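Long-range contacts in adhesion G-protein coupled receptor G6 (Danio rerio, PDB 6V55), which acts as a cell-adhesion G-protein coupled receptor linked to myelination, whose calcium-binding, multidomain extracellular region probably senses external cues: residues A[132-143]-A[242-251]; A[270-278]-A[288-299]. One frame throughout, in Å; residues are numbered along the deposited sequence.

Contact 1: A[132-143]-A[242-251]; sequences LRVSNSISIPVL and TLQSGGLLQI
Arg133 lies across from Gln250, and the bonds of this short bridge are made by the neighbours of the two: Val134 N donates to Leu249 O (2.8 Å) and Ile251 N to Leu132 O (2.9 Å). Farther along, Gly246 N reaches Ile140 O, and Leu143 and Leu243 form an antiparallel hydrogen-bonded pair, with N of Leu143 2.9 Å from O of Leu243 and Leu243 N donating back to Leu143 O, a little longer and more bent. The chain of the 132-143 segment loops out between these bonds.

Side chains fill in between the backbone bonds. Leu249 is the common partner: its CB takes CD1 of Ile140 at 3.7 Å from one direction and CG2 of Val134 at 3.8 Å from another, the Ile140 chain crossing it nearly at right angles. Leu143 and Leu243 meet through their CB atoms (3.8 Å). Nearer the surface, Val142 CG1 touches Thr242 CG2, while Val142 CG2 lies 3.4 Å from Ser245 OG. Arg133 starts with CG wedged between the backbone N and carbonyl carbon (chi1 54°) and bends again at chi3 (-66°), bringing the guanidinium over Leu248, whose CG sits above one face, toward its rim.

Outside these segments, Leu248 and Gln250 spend their backbone bonds on Ser167 and Thr165 of strand 161-167, whereas Arg133 pairs with Thr305 on its other side. Leu249 also packs on Leu275 of strand 268-276, within the interior of the pentraxin-like, concanavalin-type beta sandwich. Backbone amides and carbonyls thus hold the 132-143 segment to strand 248-251 and to the loop 242-247 that precedes it, with no salt bridge or side-chain hydrogen bond across the contact, which is therefore mainly a matter of main-chain bonds and aliphatic packing around Leu249.

Contact 2: A[270-278]-A[288-299]; sequences IYNFRLWDH and LTCDTVGNVVDW
Leu288 touches Trp276 through CD1, 4.3 Å from CZ2 of the indole. A type I turn follows from Thr289 to Thr292, and Arg274 reaches into it: its chain bends at chi3 (-79°), and NH1 donates to Thr289 O (3.2 Å), an oxygen that also accepts from Thr292 OG1. Arg274 NE bonds to Asn272 O, which lies in the guanidinium plane and limits the group's rotation. Cys290, poorly ordered, offers its carbonyl O to Asn272 ND2 on a lone pair in the carbonyl plane, and the same oxygen lies over one face of the guanidinium. Thr292 O adds a weak bond to Arg274 NH1.

Gly294 brings its CA over the Trp276 five-membered ring, a CH-pi contact 4.2 Å from the centroid; a side chain at this glycine would collide with Val297 O. Asn295 sets CB 3.5 Å from Trp276 CD1 and its ND2 at the edge of the His278 ring. Here the main chain of the loop bonds to strand 268-276 of the six-stranded sheet of the pentraxin-like sandwich: Val296 N bonds Leu275 O, Val297 O receives Leu275 N (2.9 Å), and the two valines facing one leucine fit a classic beta bulge. Asp298 OD1 accepts from Gly294 N, while OD2 forms a salt bridge with Arg118.

Trp299 then lays one indole face over the backbone N of Asn272, with Phe273 N close to CE3, CE3 3.6 Å from Phe273 CB and CH2 against Ile270 CG2. Replacing it with an alanine would probably strip this backbone of its flat cover and open a gap beside Phe273 and Ile270.

From the N terminus, residues 132-143 lead into strand 145-154, and the chain runs through most of the sandwich strands before 242-251 returns to close contact 1, a loop of 98 residues rich in strand. Contact 2 opens only afterwards, on strand 268-276, and closes a much shorter loop carrying helix 282-286, so the two are in series, neither nesting nor crossing. Their centres are 14 Å apart and they touch. Leu249 CD2 meets Phe273 CE1 at 3.7 Å between the five- and six-stranded sheets, Ile138 packs on Val296, and Pro141 and Leu143 on Asp277, joining 132-143 to both the end of 270-278 and the loop 288-299.

Contact 1: A[132-143]-A[242-251]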
loop_
_atom_site.group_PDB
_atom_site.type_symbol
_atom_site.label_atom_id
_atom_site.label_comp_id
_atom_site.label_asym_id
_atom_site.label_seq_id
_atom_site.Cartn_x
_atom_site.Cartn_y
_atom_site.Cartn_z
ATOM N N LEU A 132 22.018 17.767 -32.504
ATOM C CA LEU A 132 20.995 16.787 -32.146
ATOM C C LEU A 132 21.177 15.597 -33.086
ATOM O O LEU A 132 20.529 15.488 -34.132
ATOM C CB LEU A 132 19.598 17.394 -32.243
ATOM C CG LEU A 132 19.163 18.270 -31.066
ATOM C CD1 LEU A 132 19.593 19.717 -31.213
ATOM C CD2 LEU A 132 17.670 18.200 -30.929
ATOM N N ARG A 133 22.088 14.706 -32.702
ATOM C CA ARG A 133 22.642 13.709 -33.599
ATOM C C ARG A 133 22.233 12.299 -33.209
ATOM O O ARG A 133 21.806 12.029 -32.083
ATOM C CB ARG A 133 24.170 13.774 -33.618
ATOM C CG ARG A 133 24.794 13.687 -32.243
ATOM C CD ARG A 133 26.275 13.293 -32.297
ATOM N NE ARG A 133 26.533 11.934 -32.788
ATOM C CZ ARG A 133 27.727 11.519 -33.218
ATOM N NH1 ARG A 133 28.747 12.369 -33.224
ATOM N NH2 ARG A 133 27.909 10.271 -33.659
ATOM N N VAL A 134 22.363 11.405 -34.193
ATOM C CA VAL A 134 22.437 9.977 -33.919
ATOM C C VAL A 134 23.656 9.726 -33.037
ATOM O O VAL A 134 24.713 10.343 -33.226
ATOM C CB VAL A 134 22.476 9.207 -35.251
ATOM C CG1 VAL A 134 22.585 7.706 -35.056
ATOM C CG2 VAL A 134 21.212 9.515 -36.037
ATOM N N SER A 135 23.492 8.887 -32.015
ATOM C CA SER A 135 24.591 8.727 -31.076
ATOM C C SER A 135 25.629 7.769 -31.642
ATOM O O SER A 135 25.344 6.944 -32.518
ATOM C CB SER A 135 24.093 8.240 -29.713
ATOM O OG SER A 135 24.266 6.865 -29.539
ATOM N N ASN A 136 26.848 7.856 -31.098
ATOM C CA ASN A 136 27.958 7.045 -31.603
ATOM C C ASN A 136 27.884 5.577 -31.189
ATOM O O ASN A 136 28.672 4.778 -31.716
ATOM C CB ASN A 136 29.291 7.646 -31.170
ATOM C CG ASN A 136 29.280 8.114 -29.728
ATOM O OD1 ASN A 136 28.436 7.693 -28.921
ATOM N ND2 ASN A 136 30.206 9.017 -29.396
ATOM N N SER A 137 26.935 5.211 -30.301
ATOM C CA SER A 137 26.473 3.828 -30.132
ATOM C C SER A 137 26.059 3.169 -31.456
ATOM O O SER A 137 26.260 1.959 -31.638
ATOM C CB SER A 137 25.305 3.816 -29.128
ATOM O OG SER A 137 24.482 2.668 -29.229
ATOM N N ILE A 138 25.516 3.948 -32.399
ATOM C CA ILE A 138 25.090 3.455 -33.705
ATOM C C ILE A 138 26.166 3.766 -34.746
ATOM O O ILE A 138 26.655 4.902 -34.831
ATOM C CB ILE A 138 23.737 4.073 -34.098
ATOM C CG1 ILE A 138 22.740 3.927 -32.933
ATOM C CG2 ILE A 138 23.208 3.431 -35.360
ATOM C CD1 ILE A 138 22.490 2.469 -32.506
ATOM N N SER A 139 26.534 2.751 -35.534
ATOM C CA SER A 139 27.439 2.898 -36.671
ATOM C C SER A 139 26.625 2.896 -37.955
ATOM O O SER A 139 25.961 1.899 -38.273
ATOM C CB SER A 139 28.474 1.771 -36.712
ATOM O OG SER A 139 27.917 0.531 -36.289
ATOM N N ILE A 140 26.690 3.996 -38.698
ATOM C CA ILE A 140 25.956 4.110 -39.954
ATOM C C ILE A 140 26.777 3.459 -41.061
ATOM O O ILE A 140 27.900 3.912 -41.345
ATOM C CB ILE A 140 25.632 5.574 -40.296
ATOM C CG1 ILE A 140 24.742 6.189 -39.217
ATOM C CG2 ILE A 140 24.946 5.663 -41.639
ATOM C CD1 ILE A 140 24.692 7.685 -39.301
ATOM N N PRO A 141 26.255 2.430 -41.728
ATOM C CA PRO A 141 27.035 1.696 -42.723
ATOM C C PRO A 141 27.227 2.488 -44.007
ATOM O O PRO A 141 26.803 3.632 -44.145
ATOM C CB PRO A 141 26.178 0.457 -42.989
ATOM C CG PRO A 141 24.799 0.884 -42.666
ATOM C CD PRO A 141 24.947 1.794 -41.492
ATOM N N VAL A 142 27.908 1.841 -44.946
ATOM C CA VAL A 142 27.956 2.307 -46.319
ATOM C C VAL A 142 26.576 2.133 -46.936
ATOM O O VAL A 142 25.969 1.063 -46.811
ATOM C CB VAL A 142 29.046 1.543 -47.081
ATOM C CG1 VAL A 142 28.854 1.637 -48.585
ATOM C CG2 VAL A 142 30.418 2.079 -46.651
ATOM N N LEU A 143 26.056 3.203 -47.555
ATOM C CA LEU A 143 24.717 3.226 -48.133
ATOM C C LEU A 143 24.804 3.410 -49.648
ATOM O O LEU A 143 25.414 4.371 -50.142
ATOM C CB LEU A 143 23.864 4.327 -47.499
ATOM C CG LEU A 143 23.452 4.140 -46.028
ATOM C CD1 LEU A 143 22.937 5.436 -45.439
ATOM C CD2 LEU A 143 22.418 3.026 -45.850
ATOM N N THR A 242 28.338 7.185 -53.512
ATOM C CA THR A 242 28.111 6.188 -52.483
ATOM C C THR A 242 28.240 6.897 -51.146
ATOM O O THR A 242 29.165 7.692 -50.953
ATOM C CB THR A 242 29.135 5.042 -52.605
ATOM O OG1 THR A 242 29.062 4.465 -53.920
ATOM C CG2 THR A 242 28.904 3.966 -51.554
ATOM N N LEU A 243 27.310 6.645 -50.237
ATOM C CA LEU A 243 27.390 7.265 -48.922
ATOM C C LEU A 243 28.322 6.432 -48.049
ATOM O O LEU A 243 28.050 5.254 -47.807
ATOM C CB LEU A 243 25.993 7.382 -48.314
ATOM C CG LEU A 243 24.926 8.034 -49.206
ATOM C CD1 LEU A 243 23.561 8.053 -48.528
ATOM C CD2 LEU A 243 25.351 9.434 -49.602
ATOM N N GLN A 244 29.424 7.028 -47.593
ATOM C CA GLN A 244 30.428 6.254 -46.879
ATOM C C GLN A 244 30.015 5.984 -45.434
ATOM O O GLN A 244 29.060 6.560 -44.901
ATOM C CB GLN A 244 31.779 6.961 -46.895
ATOM C CG GLN A 244 32.749 6.492 -47.993
ATOM C CD GLN A 244 33.126 5.006 -47.915
ATOM O OE1 GLN A 244 33.231 4.419 -46.829
ATOM N NE2 GLN A 244 33.355 4.397 -49.082
ATOM N N SER A 245 30.779 5.095 -44.799
ATOM C CA SER A 245 30.558 4.679 -43.423
ATOM C C SER A 245 30.885 5.797 -42.435
ATOM O O SER A 245 31.499 6.819 -42.776
ATOM C CB SER A 245 31.422 3.466 -43.085
ATOM O OG SER A 245 30.731 2.255 -43.314
ATOM N N GLY A 246 30.452 5.568 -41.192
ATOM C CA GLY A 246 30.966 6.256 -40.022
ATOM C C GLY A 246 30.689 7.739 -39.945
ATOM O O GLY A 246 31.535 8.497 -39.457
ATOM N N GLY A 247 29.534 8.183 -40.432
ATOM C CA GLY A 247 29.225 9.589 -40.488
ATOM C C GLY A 247 28.372 10.061 -39.316
ATOM O O GLY A 247 28.003 9.305 -38.419
ATOM N N LEU A 248 28.050 11.358 -39.360
ATOM C CA LEU A 248 27.270 12.038 -38.333
ATOM C C LEU A 248 25.929 12.431 -38.939
ATOM O O LEU A 248 25.851 13.382 -39.732
ATOM C CB LEU A 248 28.023 13.264 -37.820
ATOM C CG LEU A 248 27.733 13.758 -36.402
ATOM C CD1 LEU A 248 28.966 14.462 -35.863
ATOM C CD2 LEU A 248 26.536 14.702 -36.340
ATOM N N LEU A 249 24.872 11.722 -38.552
ATOM C CA LEU A 249 23.523 12.078 -38.968
ATOM C C LEU A 249 22.895 12.908 -37.861
ATOM O O LEU A 249 22.961 12.521 -36.690
ATOM C CB LEU A 249 22.679 10.835 -39.255
ATOM C CG LEU A 249 21.196 11.078 -39.532
ATOM C CD1 LEU A 249 21.031 11.985 -40.729
ATOM C CD2 LEU A 249 20.477 9.771 -39.758
ATOM N N GLN A 250 22.296 14.047 -38.231
ATOM C CA GLN A 250 21.709 14.947 -37.248
ATOM C C GLN A 250 20.413 15.561 -37.753
ATOM O O GLN A 250 20.177 15.675 -38.960
ATOM C CB GLN A 250 22.661 16.077 -36.870
ATOM C CG GLN A 250 23.090 16.931 -38.016
ATOM C CD GLN A 250 24.080 17.964 -37.582
ATOM O OE1 GLN A 250 23.774 18.816 -36.738
ATOM N NE2 GLN A 250 25.283 17.899 -38.144
ATOM N N ILE A 251 19.580 15.958 -36.782
ATOM C CA ILE A 251 18.357 16.709 -37.042
ATOM C C ILE A 251 18.751 18.107 -37.494
ATOM O O ILE A 251 19.696 18.695 -36.944
ATOM C CB ILE A 251 17.488 16.725 -35.770
ATOM C CG1 ILE A 251 17.259 15.291 -35.267
ATOM C CG2 ILE A 251 16.177 17.498 -35.951
ATOM C CD1 ILE A 251 16.134 14.563 -35.925
#

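Contact 2: A[270-278]-A[288-299]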
loop_
_atom_site.group_PDB
_atom_site.type_symbol
_atom_site.label_atom_id
_atom_site.label_comp_id
_atom_site.label_asym_id
_atom_site.label_seq_id
_atom_site.Cartn_x
_atom_site.Cartn_y
_atom_site.Cartn_z
ATOM N N ILE A 270 9.956 17.824 -35.215
ATOM C CA ILE A 270 10.084 16.565 -35.949
ATOM C C ILE A 270 9.742 15.392 -35.027
ATOM O O ILE A 270 9.795 15.489 -33.796
ATOM C CB ILE A 270 11.489 16.395 -36.583
ATOM C CG1 ILE A 270 11.449 15.595 -37.898
ATOM C CG2 ILE A 270 12.493 15.870 -35.582
ATOM C CD1 ILE A 270 12.786 15.471 -38.603
ATOM N N TYR A 271 9.336 14.282 -35.645
ATOM C CA TYR A 271 8.821 13.136 -34.906
ATOM C C TYR A 271 9.048 11.892 -35.746
ATOM O O TYR A 271 8.886 11.946 -36.965
ATOM C CB TYR A 271 7.318 13.305 -34.576
ATOM C CG TYR A 271 6.626 12.077 -34.010
ATOM C CD1 TYR A 271 5.614 11.406 -34.726
ATOM C CD2 TYR A 271 6.977 11.596 -32.762
ATOM C CE1 TYR A 271 4.979 10.262 -34.185
ATOM C CE2 TYR A 271 6.365 10.474 -32.214
ATOM C CZ TYR A 271 5.368 9.801 -32.924
ATOM O OH TYR A 271 4.768 8.671 -32.368
ATOM N N ASN A 272 9.448 10.798 -35.079
ATOM C CA ASN A 272 9.530 9.437 -35.643
ATOM C C ASN A 272 10.544 9.309 -36.794
ATOM O O ASN A 272 10.286 8.654 -37.811
ATOM C CB ASN A 272 8.149 8.906 -36.047
ATOM C CG ASN A 272 8.025 7.424 -35.796
ATOM O OD1 ASN A 272 8.839 6.841 -35.071
ATOM N ND2 ASN A 272 7.028 6.797 -36.406
ATOM N N PHE A 273 11.731 9.896 -36.601
ATOM C CA PHE A 273 12.787 9.852 -37.611
ATOM C C PHE A 273 13.429 8.467 -37.623
ATOM O O PHE A 273 14.024 8.038 -36.625
ATOM C CB PHE A 273 13.841 10.929 -37.343
ATOM C CG PHE A 273 14.820 11.137 -38.484
ATOM C CD1 PHE A 273 16.016 10.408 -38.555
ATOM C CD2 PHE A 273 14.566 12.085 -39.451
ATOM C CE1 PHE A 273 16.906 10.596 -39.592
ATOM C CE2 PHE A 273 15.465 12.285 -40.490
ATOM C CZ PHE A 273 16.638 11.539 -40.557
ATOM N N ARG A 274 13.335 7.786 -38.763
ATOM C CA ARG A 274 13.854 6.434 -38.918
ATOM C C ARG A 274 14.590 6.312 -40.253
ATOM O O ARG A 274 14.312 7.044 -41.203
ATOM C CB ARG A 274 12.728 5.381 -38.828
ATOM C CG ARG A 274 11.906 5.354 -37.526
ATOM C CD ARG A 274 10.531 4.718 -37.738
ATOM N NE ARG A 274 9.568 5.629 -38.357
ATOM C CZ ARG A 274 8.452 5.235 -38.977
ATOM N NH1 ARG A 274 8.160 3.934 -39.060
ATOM N NH2 ARG A 274 7.633 6.140 -39.525
ATOM N N LEU A 275 15.542 5.374 -40.308
ATOM C CA LEU A 275 16.405 5.151 -41.468
ATOM C C LEU A 275 16.606 3.659 -41.692
ATOM O O LEU A 275 16.757 2.897 -40.735
ATOM C CB LEU A 275 17.766 5.834 -41.280
ATOM C CG LEU A 275 18.822 5.805 -42.388
ATOM C CD1 LEU A 275 18.263 6.347 -43.694
ATOM C CD2 LEU A 275 20.008 6.617 -41.933
ATOM N N TRP A 276 16.633 3.252 -42.958
ATOM C CA TRP A 276 16.760 1.853 -43.344
ATOM C C TRP A 276 17.843 1.681 -44.403
ATOM O O TRP A 276 18.210 2.620 -45.111
ATOM C CB TRP A 276 15.458 1.299 -43.932
ATOM C CG TRP A 276 14.346 1.001 -42.981
ATOM C CD1 TRP A 276 14.019 -0.221 -42.450
ATOM C CD2 TRP A 276 13.366 1.925 -42.497
ATOM N NE1 TRP A 276 12.906 -0.106 -41.649
ATOM C CE2 TRP A 276 12.485 1.200 -41.664
ATOM C CE3 TRP A 276 13.144 3.300 -42.686
ATOM C CZ2 TRP A 276 11.406 1.805 -41.018
ATOM C CZ3 TRP A 276 12.061 3.903 -42.048
ATOM C CH2 TRP A 276 11.211 3.157 -41.222
ATOM N N ASP A 277 18.273 0.418 -44.547
ATOM C CA ASP A 277 19.343 -0.040 -45.429
ATOM C C ASP A 277 18.932 -0.157 -46.889
ATOM O O ASP A 277 19.801 -0.219 -47.764
ATOM C CB ASP A 277 19.806 -1.418 -44.969
ATOM C CG ASP A 277 21.172 -1.393 -44.372
ATOM O OD1 ASP A 277 21.802 -0.310 -44.417
ATOM O OD2 ASP A 277 21.616 -2.458 -43.868
ATOM N N HIS A 278 17.643 -0.244 -47.169
ATOM C CA HIS A 278 17.156 -0.511 -48.509
ATOM C C HIS A 278 16.119 0.537 -48.860
ATOM O O HIS A 278 15.568 1.207 -47.979
ATOM C CB HIS A 278 16.541 -1.913 -48.616
ATOM C CG HIS A 278 15.644 -2.266 -47.468
ATOM N ND1 HIS A 278 16.125 -2.753 -46.268
ATOM C CD2 HIS A 278 14.299 -2.198 -47.331
ATOM C CE1 HIS A 278 15.116 -2.966 -45.443
ATOM N NE2 HIS A 278 13.996 -2.642 -46.066
ATOM N N LEU A 288 3.595 0.041 -43.759
ATOM C CA LEU A 288 4.535 0.726 -42.878
ATOM C C LEU A 288 3.732 1.511 -41.851
ATOM O O LEU A 288 3.229 2.604 -42.139
ATOM C CB LEU A 288 5.467 1.645 -43.663
ATOM C CG LEU A 288 6.747 2.062 -42.938
ATOM C CD1 LEU A 288 7.703 0.912 -43.003
ATOM C CD2 LEU A 288 7.371 3.328 -43.515
ATOM N N THR A 289 3.616 0.930 -40.658
ATOM C CA THR A 289 3.102 1.595 -39.477
ATOM C C THR A 289 4.161 2.543 -38.909
ATOM O O THR A 289 5.354 2.445 -39.218
ATOM C CB THR A 289 2.685 0.555 -38.434
ATOM O OG1 THR A 289 3.842 0.085 -37.725
ATOM C CG2 THR A 289 2.005 -0.639 -39.114
ATOM N N CYS A 290 3.718 3.462 -38.051
ATOM C CA CYS A 290 4.636 4.381 -37.386
ATOM C C CYS A 290 5.413 3.733 -36.236
ATOM O O CYS A 290 6.330 4.366 -35.699
ATOM C CB CYS A 290 3.859 5.600 -36.888
ATOM S SG CYS A 290 2.201 5.209 -36.277
ATOM N N ASP A 291 5.089 2.488 -35.868
ATOM C CA ASP A 291 5.729 1.765 -34.779
ATOM C C ASP A 291 6.850 0.846 -35.245
ATOM O O ASP A 291 7.505 0.229 -34.405
ATOM C CB ASP A 291 4.678 0.942 -34.019
ATOM C CG ASP A 291 4.947 0.877 -32.523
ATOM O OD1 ASP A 291 5.454 1.872 -31.964
ATOM O OD2 ASP A 291 4.651 -0.172 -31.904
ATOM N N THR A 292 7.081 0.729 -36.558
ATOM C CA THR A 292 8.097 -0.177 -37.096
ATOM C C THR A 292 9.503 0.371 -36.880
ATOM O O THR A 292 9.767 1.560 -37.090
ATOM C CB THR A 292 7.876 -0.423 -38.592
ATOM O OG1 THR A 292 7.465 0.797 -39.227
ATOM C CG2 THR A 292 6.841 -1.516 -38.825
ATOM N N VAL A 293 10.410 -0.521 -36.477
ATOM C CA VAL A 293 11.741 -0.108 -36.050
ATOM C C VAL A 293 12.600 0.215 -37.270
ATOM O O VAL A 293 12.561 -0.491 -38.286
ATOM C CB VAL A 293 12.355 -1.213 -35.175
ATOM C CG1 VAL A 293 13.646 -0.766 -34.521
ATOM C CG2 VAL A 293 11.350 -1.633 -34.112
ATOM N N GLY A 294 13.348 1.316 -37.190
ATOM C CA GLY A 294 14.273 1.659 -38.253
ATOM C C GLY A 294 15.511 0.783 -38.205
ATOM O O GLY A 294 16.059 0.502 -37.142
ATOM N N ASN A 295 15.962 0.363 -39.387
ATOM C CA ASN A 295 16.992 -0.666 -39.528
ATOM C C ASN A 295 18.379 -0.189 -39.159
ATOM O O ASN A 295 19.235 -1.006 -38.821
ATOM C CB ASN A 295 17.059 -1.161 -40.968
ATOM C CG ASN A 295 16.605 -2.567 -41.090
ATOM O OD1 ASN A 295 16.200 -3.183 -40.093
ATOM N ND2 ASN A 295 16.663 -3.105 -42.299
ATOM N N VAL A 296 18.647 1.092 -39.329
ATOM C CA VAL A 296 19.906 1.700 -38.944
ATOM C C VAL A 296 19.691 2.655 -37.795
ATOM O O VAL A 296 20.334 2.543 -36.753
ATOM C CB VAL A 296 20.564 2.412 -40.143
ATOM C CG1 VAL A 296 21.871 3.042 -39.721
ATOM C CG2 VAL A 296 20.751 1.436 -41.287
ATOM N N VAL A 297 18.778 3.611 -37.967
ATOM C CA VAL A 297 18.417 4.581 -36.943
ATOM C C VAL A 297 16.919 4.435 -36.696
ATOM O O VAL A 297 16.134 4.351 -37.646
ATOM C CB VAL A 297 18.786 6.016 -37.375
ATOM C CG1 VAL A 297 18.422 7.008 -36.325
ATOM C CG2 VAL A 297 20.278 6.136 -37.656
ATOM N N ASP A 298 16.532 4.355 -35.425
ATOM C CA ASP A 298 15.137 4.305 -35.009
ATOM C C ASP A 298 14.867 5.430 -34.016
ATOM O O ASP A 298 15.786 5.944 -33.369
ATOM C CB ASP A 298 14.807 2.935 -34.388
ATOM C CG ASP A 298 13.319 2.710 -34.198
ATOM O OD1 ASP A 298 12.527 3.061 -35.093
ATOM O OD2 ASP A 298 12.938 2.185 -33.129
ATOM N N TRP A 299 13.599 5.827 -33.926
ATOM C CA TRP A 299 13.151 6.849 -32.990
ATOM C C TRP A 299 12.991 6.246 -31.610
ATOM O O TRP A 299 11.913 5.785 -31.218
ATOM C CB TRP A 299 11.843 7.467 -33.458
ATOM C CG TRP A 299 11.542 8.831 -32.902
ATOM C CD1 TRP A 299 10.433 9.176 -32.190
ATOM C CD2 TRP A 299 12.273 10.057 -33.119
ATOM N NE1 TRP A 299 10.453 10.518 -31.903
ATOM C CE2 TRP A 299 11.568 11.082 -32.460
ATOM C CE3 TRP A 299 13.474 10.377 -33.767
ATOM C CZ2 TRP A 299 12.019 12.398 -32.424
ATOM C CZ3 TRP A 299 13.917 11.700 -33.744
ATOM C CH2 TRP A 299 13.190 12.689 -33.071
#